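Local coordinates for tyrosine--tRNA ligase, mitochondrial (Coccidioides posadasii, PDB 5IJX), which probably catalyses the ATP-dependent attachment of tyrosine to its cognate mitochondrial tRNA, as a class I aminoacyl-tRNA synthetase, at residues 12-17 / 158-163; 77-82 / 137-142; 325-330 / 343-348. One frame throughout, in Å; residues are numbered along the deposited sequence.

Contact 1: residues 12-17 / 158-163; sequences LRRTAE and WEWAWR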
loop_
_atom_site.group_PDB
_atom_site.type_symbol
_atom_site.label_atom_id
_atom_site.label_comp_id
_atom_site.label_asym_id
_atom_site.label_seq_id
_atom_site.Cartn_x
_atom_site.Cartn_y
_atom_site.Cartn_z
ATOM N N LEU A 12 -10.960 10.582 35.144
ATOM C CA LEU A 12 -12.063 9.640 34.986
ATOM C C LEU A 12 -13.352 10.196 35.580
ATOM O O LEU A 12 -14.423 10.087 34.970
ATOM C CB LEU A 12 -11.703 8.299 35.625
ATOM C CG LEU A 12 -10.724 7.448 34.811
ATOM N N ARG A 13 -13.270 10.802 36.767
ATOM C CA ARG A 13 -14.446 11.437 37.354
ATOM C C ARG A 13 -15.032 12.473 36.404
ATOM O O ARG A 13 -16.224 12.433 36.077
ATOM C CB ARG A 13 -14.082 12.083 38.691
ATOM C CG ARG A 13 -15.221 12.870 39.332
ATOM C CD ARG A 13 -14.795 13.503 40.646
ATOM N NE ARG A 13 -13.757 14.514 40.459
ATOM C CZ ARG A 13 -13.990 15.793 40.180
ATOM N NH1 ARG A 13 -15.232 16.242 40.049
ATOM N NH2 ARG A 13 -12.973 16.630 40.029
ATOM N N ARG A 14 -14.202 13.419 35.956
ATOM C CA ARG A 14 -14.655 14.424 34.998
ATOM C C ARG A 14 -15.360 13.773 33.815
ATOM O O ARG A 14 -16.452 14.195 33.417
ATOM C CB ARG A 14 -13.467 15.260 34.519
ATOM C CG ARG A 14 -12.776 16.072 35.609
ATOM C CD ARG A 14 -13.385 17.456 35.771
ATOM N NE ARG A 14 -12.364 18.457 36.067
ATOM C CZ ARG A 14 -12.585 19.768 36.106
ATOM N NH1 ARG A 14 -13.799 20.251 35.872
ATOM N NH2 ARG A 14 -11.589 20.598 36.381
ATOM N N THR A 15 -14.741 12.743 33.237
ATOM C CA THR A 15 -15.358 12.017 32.133
ATOM C C THR A 15 -16.758 11.548 32.506
ATOM O O THR A 15 -17.716 11.744 31.750
ATOM C CB THR A 15 -14.479 10.826 31.742
ATOM O OG1 THR A 15 -13.205 11.299 31.283
ATOM C CG2 THR A 15 -15.134 10.006 30.644
ATOM N N ALA A 16 -16.892 10.920 33.676
ATOM C CA ALA A 16 -18.199 10.444 34.114
ATOM C C ALA A 16 -19.203 11.589 34.171
ATOM O O ALA A 16 -20.326 11.469 33.669
ATOM C CB ALA A 16 -18.078 9.759 35.475
ATOM N N GLU A 17 -18.813 12.714 34.774
ATOM C CA GLU A 17 -19.706 13.867 34.839
ATOM C C GLU A 17 -20.147 14.296 33.443
ATOM O O GLU A 17 -21.335 14.543 33.201
ATOM C CB GLU A 17 -19.015 15.021 35.567
ATOM C CG GLU A 17 -18.789 14.765 37.048
ATOM C CD GLU A 17 -18.027 15.886 37.728
ATOM O OE1 GLU A 17 -17.563 16.805 37.021
ATOM O OE2 GLU A 17 -17.893 15.848 38.969
ATOM N N TRP A 158 -17.716 27.769 27.441
ATOM C CA TRP A 158 -16.613 26.822 27.345
ATOM C C TRP A 158 -16.628 25.874 28.536
ATOM O O TRP A 158 -16.755 26.304 29.686
ATOM C CB TRP A 158 -15.282 27.571 27.280
ATOM C CG TRP A 158 -14.099 26.675 27.082
ATOM C CD1 TRP A 158 -13.455 26.419 25.907
ATOM C CD2 TRP A 158 -13.420 25.911 28.087
ATOM N NE1 TRP A 158 -12.416 25.545 26.118
ATOM C CE2 TRP A 158 -12.373 25.218 27.448
ATOM C CE3 TRP A 158 -13.595 25.748 29.465
ATOM C CZ2 TRP A 158 -11.505 24.376 28.137
ATOM C CZ3 TRP A 158 -12.734 24.910 30.147
ATOM C CH2 TRP A 158 -11.701 24.236 29.483
ATOM N N GLU A 159 -16.493 24.582 28.259
ATOM C CA GLU A 159 -16.509 23.548 29.281
ATOM C C GLU A 159 -15.239 22.714 29.197
ATOM O O GLU A 159 -14.478 22.782 28.227
ATOM C CB GLU A 159 -17.737 22.642 29.134
ATOM C CG GLU A 159 -19.041 23.282 29.558
ATOM C CD GLU A 159 -20.245 22.464 29.140
ATOM O OE1 GLU A 159 -21.335 23.048 28.969
ATOM O OE2 GLU A 159 -20.099 21.235 28.975
ATOM N N TRP A 160 -15.020 21.915 30.241
ATOM C CA TRP A 160 -13.885 21.003 30.252
ATOM C C TRP A 160 -14.063 19.880 29.237
ATOM O O TRP A 160 -13.072 19.336 28.737
ATOM C CB TRP A 160 -13.699 20.430 31.658
ATOM C CG TRP A 160 -12.610 19.417 31.766
ATOM C CD1 TRP A 160 -11.303 19.649 32.077
ATOM C CD2 TRP A 160 -12.732 18.002 31.571
ATOM N NE1 TRP A 160 -10.602 18.467 32.086
ATOM C CE2 TRP A 160 -11.457 17.442 31.779
ATOM C CE3 TRP A 160 -13.796 17.156 31.242
ATOM C CZ2 TRP A 160 -11.215 16.074 31.667
ATOM C CZ3 TRP A 160 -13.554 15.798 31.129
ATOM C CH2 TRP A 160 -12.275 15.270 31.343
ATOM N N ALA A 161 -15.308 19.526 28.918
ATOM C CA ALA A 161 -15.580 18.441 27.982
ATOM C C ALA A 161 -15.348 18.833 26.530
ATOM O O ALA A 161 -15.280 17.947 25.672
ATOM C CB ALA A 161 -17.021 17.954 28.151
ATOM N N TRP A 162 -15.228 20.126 26.233
ATOM C CA TRP A 162 -14.971 20.550 24.865
ATOM C C TRP A 162 -13.635 19.998 24.388
ATOM O O TRP A 162 -12.634 20.038 25.108
ATOM C CB TRP A 162 -14.970 22.076 24.769
ATOM C CG TRP A 162 -16.331 22.691 24.896
ATOM C CD1 TRP A 162 -17.455 22.103 25.401
ATOM C CD2 TRP A 162 -16.711 24.014 24.503
ATOM N NE1 TRP A 162 -18.511 22.982 25.349
ATOM C CE2 TRP A 162 -18.080 24.161 24.801
ATOM C CE3 TRP A 162 -16.026 25.089 23.928
ATOM C CZ2 TRP A 162 -18.777 25.339 24.543
ATOM C CZ3 TRP A 162 -16.720 26.258 23.674
ATOM C CH2 TRP A 162 -18.082 26.374 23.981
ATOM N N ARG A 163 -13.625 19.480 23.162
ATOM C CA ARG A 163 -12.444 18.853 22.589
ATOM C C ARG A 163 -12.193 19.430 21.205
ATOM O O ARG A 163 -13.115 19.532 20.388
ATOM C CB ARG A 163 -12.608 17.330 22.515
ATOM C CG ARG A 163 -12.745 16.654 23.871
ATOM C CD ARG A 163 -11.401 16.492 24.561
ATOM N NE ARG A 163 -11.497 15.642 25.747
ATOM C CZ ARG A 163 -11.721 16.081 26.982
ATOM N NH1 ARG A 163 -11.874 17.375 27.224
ATOM N NH2 ARG A 163 -11.791 15.216 27.986
#
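Arg14 and Trp160 stack on the surface where the N-terminal helix 7-31 leans against the Rossmann-fold catalytic domain. Trp160 belongs to the loop that leads into edge strand 164-168, and its indole makes nearly all of the loop's share of the contact. CG of Trp160 sits anti to the backbone N (chi1 177°), which swings the ring out of the loop and under the helix. The tighter part is at the six-membered ring: CB of Arg14 lies over its face, 3.5 Å from the centroid, a CH-pi contact at the root of the side chain. Beyond CB the arginine chain bends at chi2 and chi3, folding along the indole toward its five-membered ring. There the guanidinium lies flat, its plane only 3° from that of the indole, and CZ of Arg14 stands 4.5 Å from the five-membered centroid of Trp160, a cation-pi stack. No hydrogen bond joins the two segments.

The outer side is looser: Arg14 is exposed, and on the same helix the Arg13 NH1 to Glu17 OE2 salt bridge, 2.9 Å with poor hydrogen-bond geometry, lies clear of the loop. Elsewhere round the ring, Thr15 approaches the indole obliquely, while its hydroxyl is engaged with the carbonyl of His11, whose ring also meets Trp160. On the indole face opposite Arg14, Arg163 turns back to its own loop, with NH1 making a weak bond to the carbonyl O of Trp160 at 2.8 Å; the edge of that guanidinium meets the ring, NH2 of Arg163 lying 3.4 Å from CH2 of Trp160.

Contact 2: residues 77-82 / 137-142; sequences PSLHIG and HLQLKR
Leu79 and Gln139 mark the closest approach of the two backbones, CA to CA 7.7 Å. Residues 137-142 are part of the long helix 126-154, with regular i to i+4 bonding. Residues 77-82 lie in the irregular connection between strand 67-72 and helix 84-95, and this runs extended through Ser78 and Leu79, leaving the amide N-H of Leu79 to face the helix.

Gln139 reads this extended piece with both ends of its amide. Its chain is stretched out beyond CG (chi2 180°), carrying the flat group across to the loop. OE1 of Gln139 accepts from the backbone N of Leu79 at 2.9 Å, nearly straight at 171°, with the donor in the carbonyl plane on a lone pair. NE2 of Gln139 donates to OG of Ser78 at 2.7 Å, and that oxygen lies in the plane of the amide. The two bonds fix the rotation of the amide, and the Leu79 N-H, which can only donate, marks the end that must be oxygen. The Ser78 hydroxyl is itself a relay: it takes the glutamine N-H and donates to O of Leu79 at 2.9 Å, while Asp305 N adds a weak bond. Beside the amide the contact turns apolar. Leu79 and Leu140 cross at about a right angle, CD1 of Leu79 meeting CD2 of Leu140 at 3.9 Å, and Leu166 of strand 164-168 packs against Leu140. The backbone of Leu79 also bonds to Leu304.

Pinned in this way is the lead-in to the sequence His80-Ile81-Gly82-His83, the HIGH signature of class I synthetases, with the side chain of Leu79 about 9 Å from the bound tyrosine.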
loop_
_atom_site.group_PDB
_atom_site.type_symbol
_atom_site.label_atom_id
_atom_site.label_comp_id
_atom_site.label_asym_id
_atom_site.label_seq_id
_atom_site.Cartn_x
_atom_site.Cartn_y
_atom_site.Cartn_z
ATOM N N PRO A 77 -2.201 27.568 -1.738
ATOM C CA PRO A 77 -1.346 28.253 -0.760
ATOM C C PRO A 77 -2.114 28.749 0.452
ATOM O O PRO A 77 -1.502 28.993 1.500
ATOM C CB PRO A 77 -0.762 29.414 -1.569
ATOM C CG PRO A 77 -1.869 29.759 -2.509
ATOM C CD PRO A 77 -2.484 28.428 -2.901
ATOM N N SER A 78 -3.432 28.893 0.342
ATOM C CA SER A 78 -4.266 29.316 1.453
ATOM C C SER A 78 -5.641 28.689 1.302
ATOM O O SER A 78 -6.021 28.224 0.224
ATOM C CB SER A 78 -4.398 30.841 1.519
ATOM O OG SER A 78 -5.503 31.209 2.327
ATOM N N LEU A 79 -6.385 28.681 2.402
ATOM C CA LEU A 79 -7.785 28.307 2.352
ATOM C C LEU A 79 -8.599 29.409 1.677
ATOM O O LEU A 79 -8.189 30.572 1.607
ATOM C CB LEU A 79 -8.331 28.055 3.758
ATOM C CG LEU A 79 -7.679 26.940 4.575
ATOM C CD1 LEU A 79 -8.187 26.982 6.009
ATOM C CD2 LEU A 79 -7.952 25.581 3.949
ATOM N N HIS A 80 -9.763 29.021 1.170
ATOM C CA HIS A 80 -10.742 29.945 0.624
ATOM C C HIS A 80 -12.080 29.655 1.285
ATOM O O HIS A 80 -12.240 28.661 1.999
ATOM C CB HIS A 80 -10.844 29.824 -0.902
ATOM C CG HIS A 80 -10.926 28.412 -1.390
ATOM N ND1 HIS A 80 -12.121 27.793 -1.687
ATOM C CD2 HIS A 80 -9.958 27.497 -1.628
ATOM C CE1 HIS A 80 -11.885 26.558 -2.089
ATOM N NE2 HIS A 80 -10.581 26.352 -2.062
ATOM N N ILE A 81 -13.053 30.536 1.051
ATOM C CA ILE A 81 -14.346 30.371 1.699
ATOM C C ILE A 81 -14.976 29.031 1.339
ATOM O O ILE A 81 -15.787 28.506 2.109
ATOM C CB ILE A 81 -15.274 31.558 1.348
ATOM C CG1 ILE A 81 -15.609 31.579 -0.146
ATOM C CG2 ILE A 81 -14.611 32.869 1.767
ATOM C CD1 ILE A 81 -16.572 32.694 -0.545
ATOM N N GLY A 82 -14.587 28.440 0.206
ATOM C CA GLY A 82 -15.164 27.167 -0.194
ATOM C C GLY A 82 -15.003 26.085 0.858
ATOM O O GLY A 82 -15.913 25.282 1.081
ATOM N N HIS A 137 -1.796 25.193 7.934
ATOM C CA HIS A 137 -1.670 24.780 9.326
ATOM C C HIS A 137 -1.838 25.973 10.255
ATOM O O HIS A 137 -2.564 25.903 11.254
ATOM C CB HIS A 137 -0.318 24.106 9.553
ATOM C CG HIS A 137 -0.148 23.545 10.931
ATOM N ND1 HIS A 137 0.003 24.341 12.046
ATOM C CD2 HIS A 137 -0.105 22.267 11.373
ATOM C CE1 HIS A 137 0.130 23.577 13.116
ATOM N NE2 HIS A 137 0.069 22.314 12.736
ATOM N N LEU A 138 -1.174 27.085 9.938
ATOM C CA LEU A 138 -1.378 28.305 10.712
ATOM C C LEU A 138 -2.847 28.720 10.694
ATOM O O LEU A 138 -3.444 28.991 11.744
ATOM C CB LEU A 138 -0.493 29.422 10.159
ATOM C CG LEU A 138 -0.682 30.802 10.787
ATOM C CD1 LEU A 138 -0.451 30.741 12.288
ATOM C CD2 LEU A 138 0.249 31.811 10.136
ATOM N N GLN A 139 -3.448 28.759 9.502
ATOM C CA GLN A 139 -4.813 29.260 9.369
ATOM C C GLN A 139 -5.798 28.432 10.189
ATOM O O GLN A 139 -6.747 28.978 10.762
ATOM C CB GLN A 139 -5.216 29.277 7.895
ATOM C CG GLN A 139 -4.479 30.320 7.070
ATOM C CD GLN A 139 -4.889 30.310 5.613
ATOM O OE1 GLN A 139 -5.434 29.325 5.115
ATOM N NE2 GLN A 139 -4.632 31.414 4.918
ATOM N N LEU A 140 -5.599 27.114 10.252
ATOM C CA LEU A 140 -6.507 26.278 11.032
ATOM C C LEU A 140 -6.193 26.356 12.522
ATOM O O LEU A 140 -7.112 26.371 13.351
ATOM C CB LEU A 140 -6.444 24.829 10.547
ATOM C CG LEU A 140 -7.149 24.512 9.225
ATOM C CD1 LEU A 140 -6.985 23.041 8.887
ATOM C CD2 LEU A 140 -8.628 24.875 9.271
ATOM N N LYS A 141 -4.907 26.410 12.880
ATOM C CA LYS A 141 -4.543 26.610 14.279
ATOM C C LYS A 141 -5.230 27.845 14.845
ATOM O O LYS A 141 -5.774 27.808 15.956
ATOM C CB LYS A 141 -3.023 26.731 14.431
ATOM C CG LYS A 141 -2.554 26.733 15.885
ATOM C CD LYS A 141 -1.068 27.046 16.028
ATOM C CE LYS A 141 -0.195 25.952 15.438
ATOM N NZ LYS A 141 1.247 26.170 15.737
ATOM N N ARG A 142 -5.225 28.950 14.092
ATOM C CA ARG A 142 -5.897 30.160 14.552
ATOM C C ARG A 142 -7.404 30.116 14.331
ATOM O O ARG A 142 -8.135 30.830 15.024
ATOM C CB ARG A 142 -5.308 31.398 13.864
ATOM C CG ARG A 142 -5.520 31.474 12.358
ATOM C CD ARG A 142 -4.973 32.777 11.782
ATOM N NE ARG A 142 -3.571 33.002 12.131
ATOM C CZ ARG A 142 -2.813 33.963 11.610
ATOM N NH1 ARG A 142 -3.313 34.795 10.706
ATOM N NH2 ARG A 142 -1.550 34.091 11.991
#

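Contact 3: residues 325-330 / 343-348; sequences DVERYL and ELMEEH
Met345, present as selenomethionine, reaches from helix 338-350 across to Val326, Glu327 and Leu330 on helix 326-333. The two helices form an antiparallel pair in the helical region that follows the Rossmann core, which probably corresponds to the alpha-helical anticodon-binding domain of related tyrosyl-tRNA synthetases. Their short segments run at 150° to each other with axes 11.4 Å apart, a wide spacing that one long side chain bridges.

The shape of Met345 explains how. CG stands anti to its own carbonyl carbon, and the chain then bends twice, at chi2 and again at chi3 (-64°), so that it curls instead of lying straight and presents selenium and the terminal methyl together to the facing helix. Val326 meets this curl with one branch: CG1 of Val326 is 3.7 Å from SE of Met345 and equally 3.7 Å from CE, touching both ends of the last bond. The two side chains slide past each other in opposite directions, each coming alongside its neighbour. Leu330, one turn further on, adds a looser touch, its CD1 being 4.3 Å from SE of Met345.

The contacts at the selenium are apolar, and no hydrogen bond crosses between the segments. Helix 356-370 packs against both helices, Ala357 on Val326, Leu361 on Leu330 and Val356 on His348, making a three-helix group. NE2 of His348 makes a weak hydrogen bond with OD1 of Asp323.

At the exposed margin Glu327 crosses Met345 obliquely, and it is the aliphatic part of the glutamate that does the touching: CG of Glu327 lies 4.1 Å from CG of Met345 and 4.2 Å from CE of Met345.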
loop_
_atom_site.group_PDB
_atom_site.type_symbol
_atom_site.label_atom_id
_atom_site.label_comp_id
_atom_site.label_asym_id
_atom_site.label_seq_id
_atom_site.Cartn_x
_atom_site.Cartn_y
_atom_site.Cartn_z
ATOM N N ASP A 325 -30.098 35.369 -1.647
ATOM C CA ASP A 325 -29.281 34.346 -1.013
ATOM C C ASP A 325 -28.857 34.678 0.410
ATOM O O ASP A 325 -28.322 33.798 1.094
ATOM C CB ASP A 325 -28.021 34.090 -1.854
ATOM C CG ASP A 325 -28.342 33.576 -3.242
ATOM O OD1 ASP A 325 -29.329 32.826 -3.386
ATOM O OD2 ASP A 325 -27.606 33.926 -4.188
ATOM N N VAL A 326 -29.079 35.906 0.880
ATOM C CA VAL A 326 -28.493 36.324 2.145
ATOM C C VAL A 326 -29.034 35.523 3.322
ATOM O O VAL A 326 -28.377 35.442 4.364
ATOM C CB VAL A 326 -28.711 37.838 2.352
ATOM C CG1 VAL A 326 -30.156 38.136 2.713
ATOM C CG2 VAL A 326 -27.762 38.366 3.411
ATOM N N GLU A 327 -30.218 34.926 3.189
ATOM C CA GLU A 327 -30.778 34.140 4.283
ATOM C C GLU A 327 -29.950 32.878 4.499
ATOM O O GLU A 327 -29.322 32.713 5.552
ATOM C CB GLU A 327 -32.239 33.779 4.004
ATOM C CG GLU A 327 -33.124 33.802 5.240
ATOM C CD GLU A 327 -34.450 33.104 5.023
ATOM O OE1 GLU A 327 -34.464 32.042 4.364
ATOM O OE2 GLU A 327 -35.481 33.618 5.505
ATOM N N ARG A 328 -29.940 31.985 3.507
ATOM C CA ARG A 328 -29.146 30.766 3.613
ATOM C C ARG A 328 -27.698 31.088 3.950
ATOM O O ARG A 328 -27.089 30.433 4.804
ATOM C CB ARG A 328 -29.225 29.973 2.307
ATOM N N TYR A 329 -27.131 32.101 3.294
ATOM C CA TYR A 329 -25.746 32.468 3.563
ATOM C C TYR A 329 -25.555 32.854 5.025
ATOM O O TYR A 329 -24.571 32.451 5.656
ATOM C CB TYR A 329 -25.322 33.604 2.633
ATOM C CG TYR A 329 -24.752 33.117 1.316
ATOM C CD1 TYR A 329 -23.470 33.468 0.922
ATOM C CD2 TYR A 329 -25.493 32.293 0.476
ATOM C CE1 TYR A 329 -22.941 33.022 -0.276
ATOM C CE2 TYR A 329 -24.971 31.841 -0.726
ATOM C CZ TYR A 329 -23.695 32.210 -1.095
ATOM O OH TYR A 329 -23.168 31.765 -2.288
ATOM N N LEU A 330 -26.494 33.618 5.588
ATOM C CA LEU A 330 -26.402 33.977 6.999
ATOM C C LEU A 330 -26.488 32.744 7.887
ATOM O O LEU A 330 -25.738 32.617 8.862
ATOM C CB LEU A 330 -27.505 34.970 7.364
ATOM C CG LEU A 330 -27.197 36.454 7.156
ATOM C CD1 LEU A 330 -28.462 37.283 7.307
ATOM C CD2 LEU A 330 -26.133 36.934 8.135
ATOM N N GLU A 343 -35.795 38.055 12.457
ATOM C CA GLU A 343 -36.121 39.465 12.631
ATOM C C GLU A 343 -35.252 40.346 11.743
ATOM O O GLU A 343 -35.755 41.279 11.104
ATOM C CB GLU A 343 -35.965 39.859 14.100
ATOM N N LEU A 344 -33.947 40.070 11.688
ATOM C CA LEU A 344 -33.048 40.866 10.860
ATOM C C LEU A 344 -33.455 40.862 9.394
ATOM O O LEU A 344 -33.112 41.800 8.667
ATOM C CB LEU A 344 -31.617 40.349 10.996
HETATM N N MSE A 345 -34.169 39.836 8.944
HETATM C CA MSE A 345 -34.552 39.715 7.543
HETATM C C MSE A 345 -35.787 40.547 7.238
HETATM O O MSE A 345 -35.977 40.998 6.111
HETATM C CB MSE A 345 -34.807 38.251 7.185
HETATM C CG MSE A 345 -33.545 37.419 7.026
HETATM SE SE MSE A 345 -32.371 38.083 5.615
HETATM C CE MSE A 345 -33.538 37.799 4.078
ATOM N N GLU A 346 -36.638 40.736 8.245
ATOM C CA GLU A 346 -37.740 41.680 8.105
ATOM C C GLU A 346 -37.230 43.113 8.197
ATOM O O GLU A 346 -37.548 43.958 7.347
ATOM C CB GLU A 346 -38.798 41.406 9.173
ATOM C CG GLU A 346 -39.436 40.029 9.062
ATOM C CD GLU A 346 -39.805 39.444 10.411
ATOM O OE1 GLU A 346 -39.426 40.031 11.447
ATOM O OE2 GLU A 346 -40.475 38.390 10.439
ATOM N N GLU A 347 -36.418 43.402 9.220
ATOM C CA GLU A 347 -35.772 44.705 9.312
ATOM C C GLU A 347 -34.986 45.023 8.048
ATOM O O GLU A 347 -34.839 46.196 7.687
ATOM C CB GLU A 347 -34.858 44.749 10.538
ATOM C CG GLU A 347 -34.178 46.088 10.760
ATOM N N HIS A 348 -34.473 43.997 7.366
ATOM C CA HIS A 348 -33.847 44.201 6.065
ATOM C C HIS A 348 -34.894 44.411 4.978
ATOM O O HIS A 348 -34.708 45.245 4.084
ATOM C CB HIS A 348 -32.951 43.008 5.723
ATOM C CG HIS A 348 -32.401 43.044 4.331
ATOM N ND1 HIS A 348 -31.284 43.775 3.988
ATOM C CD2 HIS A 348 -32.818 42.439 3.193
ATOM C CE1 HIS A 348 -31.034 43.617 2.700
ATOM N NE2 HIS A 348 -31.951 42.811 2.195
#

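This C-terminally truncated chain holds the class I catalytic domain and the helical region after it. From the N terminus, helix 7-31 enters contact 1 first, and the chain runs through the first half of the sheet's strands before the loop at 158-163 returns to it, closing a loop of 140 intervening residues. Contact 2 falls wholly within that span: the loop at 77-82 is met by helix 126-154 before contact 1 is complete. Contact 3 follows in series, a short closure of 12 residues. Contact 1 thus ties the N-terminal helix to the core, contact 2 joins parts of the core near the tyrosine site, and contact 3 joins two consecutive helices of the later helical region.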